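Local coordinates for manganese-binding protein (Chlamydia trachomatis, PDB 6NSI), which binds iron(II), manganese(II) and nickel(II), preferring iron(II), and delivers them to the membrane permease of the YtgABCD ABC transporter for import into the cytoplasm, at residues A[59-64]-A[99-104]; A[166-171]-A[200-205]. One frame throughout, in Å; residues are numbered along the deposited sequence.

Contact 1 (A[59-64]-A[99-104]). With FE (Fe (III) ion), chain B.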
loop_
_atom_site.group_PDB
_atom_site.type_symbol
_atom_site.label_atom_id
_atom_site.label_comp_id
_atom_site.label_asym_id
_atom_site.label_seq_id
_atom_site.Cartn_x
_atom_site.Cartn_y
_atom_site.Cartn_z
ATOM N N LEU A 59 2.770 11.820 1.004
ATOM C CA LEU A 59 3.737 11.233 0.071
ATOM C C LEU A 59 3.237 11.301 -1.367
ATOM O O LEU A 59 3.595 10.462 -2.202
ATOM C CB LEU A 59 4.089 9.786 0.454
ATOM C CG LEU A 59 4.313 9.486 1.948
ATOM C CD1 LEU A 59 4.568 7.995 2.201
ATOM C CD2 LEU A 59 5.443 10.324 2.526
ATOM N N GLY A 60 2.387 12.286 -1.656
ATOM C CA GLY A 60 1.864 12.505 -2.992
ATOM C C GLY A 60 0.657 11.681 -3.394
ATOM O O GLY A 60 0.258 11.740 -4.562
ATOM N N LEU A 61 0.058 10.909 -2.482
ATOM C CA LEU A 61 -1.055 10.053 -2.889
ATOM C C LEU A 61 -2.309 10.864 -3.190
ATOM O O LEU A 61 -3.101 10.497 -4.072
ATOM C CB LEU A 61 -1.354 9.018 -1.805
ATOM C CG LEU A 61 -2.366 7.966 -2.265
ATOM C CD1 LEU A 61 -1.812 7.171 -3.463
ATOM C CD2 LEU A 61 -2.713 7.054 -1.089
ATOM N N GLU A 62 -2.526 11.942 -2.447
ATOM C CA GLU A 62 -3.664 12.839 -2.657
ATOM C C GLU A 62 -3.252 14.028 -3.522
ATOM O O GLU A 62 -3.443 15.180 -3.148
ATOM C CB GLU A 62 -4.218 13.294 -1.305
ATOM C CG GLU A 62 -4.771 12.157 -0.421
ATOM C CD GLU A 62 -3.737 11.574 0.562
ATOM O OE1 GLU A 62 -2.659 12.188 0.769
ATOM O OE2 GLU A 62 -3.999 10.488 1.132
ATOM N N HIS A 63 -2.666 13.771 -4.692
ATOM C CA HIS A 63 -1.973 14.813 -5.447
ATOM C C HIS A 63 -2.823 15.462 -6.537
ATOM O O HIS A 63 -2.333 16.360 -7.230
ATOM C CB HIS A 63 -0.683 14.253 -6.063
ATOM C CG HIS A 63 -0.871 13.631 -7.412
ATOM N ND1 HIS A 63 -0.877 14.368 -8.580
ATOM C CD2 HIS A 63 -1.048 12.339 -7.781
ATOM C CE1 HIS A 63 -1.062 13.558 -9.608
ATOM N NE2 HIS A 63 -1.166 12.321 -9.150
ATOM N N SER A 64 -4.068 15.030 -6.714
ATOM C CA SER A 64 -4.954 15.669 -7.674
ATOM C C SER A 64 -5.249 17.111 -7.268
ATOM O O SER A 64 -5.262 17.461 -6.085
ATOM C CB SER A 64 -6.254 14.884 -7.792
ATOM O OG SER A 64 -7.193 15.303 -6.813
ATOM N N PRO A 99 7.954 10.907 -4.776
ATOM C CA PRO A 99 7.960 10.017 -3.607
ATOM C C PRO A 99 7.066 8.809 -3.831
ATOM O O PRO A 99 6.063 8.863 -4.555
ATOM C CB PRO A 99 7.416 10.903 -2.483
ATOM C CG PRO A 99 6.500 11.849 -3.196
ATOM C CD PRO A 99 7.107 12.093 -4.563
ATOM N N ASP A 100 7.451 7.701 -3.205
ATOM C CA ASP A 100 6.678 6.474 -3.300
ATOM C C ASP A 100 5.687 6.428 -2.147
ATOM O O ASP A 100 6.111 6.242 -0.987
ATOM C CB ASP A 100 7.589 5.253 -3.270
ATOM C CG ASP A 100 6.841 3.962 -3.526
ATOM O OD1 ASP A 100 5.604 3.942 -3.335
ATOM O OD2 ASP A 100 7.491 2.958 -3.929
ATOM N N PRO A 101 4.383 6.536 -2.403
ATOM C CA PRO A 101 3.399 6.605 -1.311
ATOM C C PRO A 101 2.993 5.261 -0.717
ATOM O O PRO A 101 2.270 5.254 0.291
ATOM C CB PRO A 101 2.195 7.271 -1.985
ATOM C CG PRO A 101 2.281 6.762 -3.399
ATOM C CD PRO A 101 3.750 6.712 -3.726
ATOM N N HIS A 102 3.433 4.134 -1.290
ATOM C CA HIS A 102 2.808 2.843 -0.997
ATOM C C HIS A 102 3.323 2.192 0.276
ATOM O O HIS A 102 3.689 1.010 0.257
ATOM C CB HIS A 102 3.014 1.879 -2.172
ATOM C CG HIS A 102 2.491 2.409 -3.471
ATOM N ND1 HIS A 102 3.271 3.136 -4.351
ATOM C CD2 HIS A 102 1.265 2.315 -4.046
ATOM C CE1 HIS A 102 2.546 3.465 -5.408
ATOM N NE2 HIS A 102 1.330 2.975 -5.250
ATOM N N ILE A 103 3.322 2.923 1.398
ATOM C CA ILE A 103 3.897 2.363 2.625
ATOM C C ILE A 103 2.991 1.352 3.315
ATOM O O ILE A 103 3.452 0.643 4.219
ATOM C CB ILE A 103 4.262 3.487 3.618
ATOM C CG1 ILE A 103 3.044 4.371 3.917
ATOM C CG2 ILE A 103 5.449 4.316 3.087
ATOM C CD1 ILE A 103 3.273 5.441 5.035
ATOM N N TRP A 104 1.717 1.253 2.927
ATOM C CA TRP A 104 0.791 0.349 3.604
ATOM C C TRP A 104 1.006 -1.120 3.254
ATOM O O TRP A 104 0.301 -1.975 3.807
ATOM C CB TRP A 104 -0.661 0.733 3.288
ATOM C CG TRP A 104 -0.946 0.711 1.798
ATOM C CD1 TRP A 104 -1.325 -0.369 1.045
ATOM C CD2 TRP A 104 -0.840 1.814 0.893
ATOM N NE1 TRP A 104 -1.473 0.001 -0.284
ATOM C CE2 TRP A 104 -1.188 1.335 -0.401
ATOM C CE3 TRP A 104 -0.504 3.164 1.046
ATOM C CZ2 TRP A 104 -1.199 2.162 -1.524
ATOM C CZ3 TRP A 104 -0.518 3.983 -0.074
ATOM C CH2 TRP A 104 -0.861 3.478 -1.343
HETATM FE FE FE B . -0.386 2.903 -6.604
#
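The backbone carbonyl of Leu59 sits against two proline rings: its O lies 3.4 Å from Pro99 CG and 3.5 Å from Pro101 CB. No hydrogen bond joins residues 59-64 to 99-104, but Asn57 ND2, just upstream, bonds to Pro101 O. This packing backs the iron site of a solute-binding protein, where Asp100 and His102 close an Asx turn.

Leu59, at positive phi, turns its side chain onto the Pro101 backbone. The Leu59 and Ile103 side chains cross at about a right angle, with Leu59 CD1 3.9 Å from Ile103 CG2. Leu61 works one step nearer the metal. With CG anti to its backbone N (chi1 -171°), it sets CB 4.0 Å from Pro101 CB and sends CD2 tip to tip toward the Trp104 ring, 3.9 Å from CZ3. The Trp104 indole is held by its NE1 bond to Ser259 O, and one face lies against His102 CA. Pro101 meets both leucines, while its CG rests over one face of the His102 imidazole, offset toward the rim.

That imidazole gives NE2 to the iron(III) ion, whose other protein ligands are His36, His168 and Asp260. Behind it, a single oxygen, Asp100 OD1, takes two N-H groups from opposite faces of the carboxylate plane. His102 ND1 meets Asp100 OD1 on the syn side at 2.7 Å, nearly in its own ring plane, which would probably polarise the imidazole toward the metal. The backbone N of His102 reaches Asp100 OD1 on the anti side, 3.0 Å away and almost straight at 170°.

Contact 2 (A[166-171]-A[200-205]). With FE (Fe (III) ion), chain B.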
loop_
_atom_site.group_PDB
_atom_site.type_symbol
_atom_site.label_atom_id
_atom_site.label_comp_id
_atom_site.label_asym_id
_atom_site.label_seq_id
_atom_site.Cartn_x
_atom_site.Cartn_y
_atom_site.Cartn_z
ATOM N N THR A 166 4.937 -6.942 -11.078
ATOM C CA THR A 166 3.561 -6.509 -10.872
ATOM C C THR A 166 3.141 -5.493 -11.931
ATOM O O THR A 166 3.922 -5.109 -12.803
ATOM C CB THR A 166 3.371 -5.886 -9.488
ATOM O OG1 THR A 166 4.110 -4.653 -9.435
ATOM C CG2 THR A 166 3.858 -6.854 -8.404
ATOM N N GLY A 167 1.872 -5.069 -11.828
ATOM C CA GLY A 167 1.313 -4.154 -12.810
ATOM C C GLY A 167 1.931 -2.767 -12.746
ATOM O O GLY A 167 2.357 -2.223 -13.774
ATOM N N HIS A 168 1.935 -2.150 -11.550
ATOM C CA HIS A 168 2.690 -0.921 -11.329
ATOM C C HIS A 168 3.528 -1.069 -10.068
ATOM O O HIS A 168 3.501 -2.102 -9.395
ATOM C CB HIS A 168 1.791 0.337 -11.302
ATOM C CG HIS A 168 1.029 0.585 -10.027
ATOM N ND1 HIS A 168 0.045 -0.266 -9.557
ATOM C CD2 HIS A 168 1.016 1.665 -9.201
ATOM C CE1 HIS A 168 -0.498 0.252 -8.465
ATOM N NE2 HIS A 168 0.071 1.419 -8.231
ATOM N N ASN A 169 4.295 -0.016 -9.788
ATOM C CA ASN A 169 5.295 -0.001 -8.718
ATOM C C ASN A 169 4.623 0.371 -7.392
ATOM O O ASN A 169 4.786 1.460 -6.851
ATOM C CB ASN A 169 6.426 0.962 -9.075
ATOM C CG ASN A 169 7.556 0.919 -8.078
ATOM O OD1 ASN A 169 7.651 -0.017 -7.277
ATOM N ND2 ASN A 169 8.412 1.944 -8.097
ATOM N N ALA A 170 3.856 -0.585 -6.871
ATOM C CA ALA A 170 3.167 -0.433 -5.600
ATOM C C ALA A 170 3.758 -1.298 -4.494
ATOM O O ALA A 170 3.327 -1.177 -3.344
ATOM C CB ALA A 170 1.675 -0.774 -5.751
ATOM N N PHE A 171 4.732 -2.156 -4.803
ATOM C CA PHE A 171 5.250 -3.107 -3.825
ATOM C C PHE A 171 6.742 -2.916 -3.544
ATOM O O PHE A 171 7.423 -3.854 -3.106
ATOM C CB PHE A 171 4.949 -4.533 -4.284
ATOM C CG PHE A 171 3.464 -4.808 -4.444
ATOM C CD1 PHE A 171 2.836 -4.621 -5.671
ATOM C CD2 PHE A 171 2.702 -5.232 -3.360
ATOM C CE1 PHE A 171 1.472 -4.869 -5.821
ATOM C CE2 PHE A 171 1.332 -5.481 -3.497
ATOM C CZ PHE A 171 0.719 -5.308 -4.728
ATOM N N LEU A 200 4.972 4.618 -10.442
ATOM C CA LEU A 200 4.217 4.780 -9.156
ATOM C C LEU A 200 2.709 5.081 -9.315
ATOM O O LEU A 200 1.966 4.755 -8.420
ATOM C CB LEU A 200 4.888 5.893 -8.341
ATOM C CG LEU A 200 6.280 5.605 -7.789
ATOM C CD1 LEU A 200 6.870 6.826 -7.127
ATOM C CD2 LEU A 200 6.287 4.447 -6.824
ATOM N N SER A 201 2.299 5.609 -10.460
ATOM C CA SER A 201 1.022 6.164 -10.870
ATOM C C SER A 201 0.503 5.429 -12.102
ATOM O O SER A 201 1.262 5.224 -13.061
ATOM C CB SER A 201 1.144 7.662 -11.158
ATOM O OG SER A 201 1.465 8.383 -9.981
ATOM N N PRO A 202 -0.621 4.933 -11.980
ATOM C CA PRO A 202 -1.196 4.314 -13.189
ATOM C C PRO A 202 -1.442 5.295 -14.321
ATOM O O PRO A 202 -1.648 4.851 -15.460
ATOM C CB PRO A 202 -2.516 3.713 -12.687
ATOM C CG PRO A 202 -2.369 3.611 -11.212
ATOM C CD PRO A 202 -1.464 4.727 -10.795
ATOM N N GLU A 203 -1.421 6.606 -14.057
ATOM C CA GLU A 203 -1.789 7.576 -15.085
ATOM C C GLU A 203 -0.723 7.754 -16.164
ATOM O O GLU A 203 -1.046 8.240 -17.257
ATOM C CB GLU A 203 -2.104 8.930 -14.437
ATOM C CG GLU A 203 -3.174 9.736 -15.168
ATOM C CD GLU A 203 -3.730 10.888 -14.324
ATOM O OE1 GLU A 203 -3.160 11.174 -13.243
ATOM O OE2 GLU A 203 -4.737 11.509 -14.739
ATOM N N ALA A 204 0.527 7.364 -15.897
ATOM C CA ALA A 204 1.583 7.510 -16.892
ATOM C C ALA A 204 1.378 6.545 -18.061
ATOM O O ALA A 204 0.810 5.458 -17.911
ATOM C CB ALA A 204 2.956 7.280 -16.257
ATOM N N GLN A 205 1.847 6.961 -19.240
ATOM C CA GLN A 205 1.759 6.141 -20.444
ATOM C C GLN A 205 2.815 5.040 -20.420
ATOM O O GLN A 205 3.985 5.305 -20.127
ATOM C CB GLN A 205 1.949 7.016 -21.684
ATOM C CG GLN A 205 1.386 6.412 -22.955
ATOM C CD GLN A 205 -0.124 6.258 -22.903
ATOM O OE1 GLN A 205 -0.836 7.137 -22.406
ATOM N NE2 GLN A 205 -0.622 5.135 -23.413
HETATM FE FE FE B . -0.386 2.903 -6.604
#
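Leu200, His168 and Asn169 carry this contact, in which a loop that supplies an iron ligand leans on a second loop. Residues 166-171 and 200-205 share no hydrogen bond, but Asn169 has a backbone bond with Gly199, just before the second segment. The His168 ring is brought up by a chi1 of 78°, which places CG between the backbone N and the carbonyl carbon. His168 NE2 then binds the iron(III) ion at 2.2 Å. At the ring's edge, close to its plane, the carbonyl O of Leu200 lies 3.3 Å from His168 CD2, an approach that probably favours the C-H, which the metal-bound nitrogen beside it would make more polar. Two apolar groups hold the ring between them: Pro202 CG lies over one face and Ala170 CB over the other, 3.5 Å above the plane. ND1 is hydrogen-bonded to Glu229, which fixes the rotation of the imidazole from its far side.

Leu200 starts away from the partner loop, yet its CD2 methyl turns back to Asn169, 3.3 Å from the backbone O and 3.5 Å from ND2. The two side chains run side by side and point the same way. Asn169 CG is anti to its backbone N (chi1 -174°), which lays the amide alongside Leu200 with ND2 against that methyl. Both ends of the amide have partners: OD1 bonds to Ser172 OG, and ND2 to Glu95. The loop itself is tightened by Thr166 OG1, which donates to His168 O over 2.6 Å, while Asn169 is the centre of an inverse gamma turn.

Residues 166-171 bridge strand 164-165 and helix 172-178. Residues 200-205, with a type I turn from Ser201 to Ala204, lead from strand 194-195 to helix 208-221, so the contact ties two strand-to-helix connections together beside the metal.

How the contacts relate
Contact 1 closes before contact 2 opens along the chain; their centres are about 12 Å apart, and both reach the same iron(III) ion. Residues 59-64 follow strand 54-56 of the four-stranded parallel sheet, whereas both loops of contact 2 come from later strand-to-helix connections. Between them, residues 99-104 form the bridge: His102 CE1 lies 3.3 Å from both Asn169 O and Leu200 O, and Pro99 O packs on Leu200 CD1. The His102 and His168 rings meet with planes about 70° apart. Each contact thus supplies one histidine, His36 and Asp260 complete the site, and parts of the chain distant in sequence converge to hold the metal.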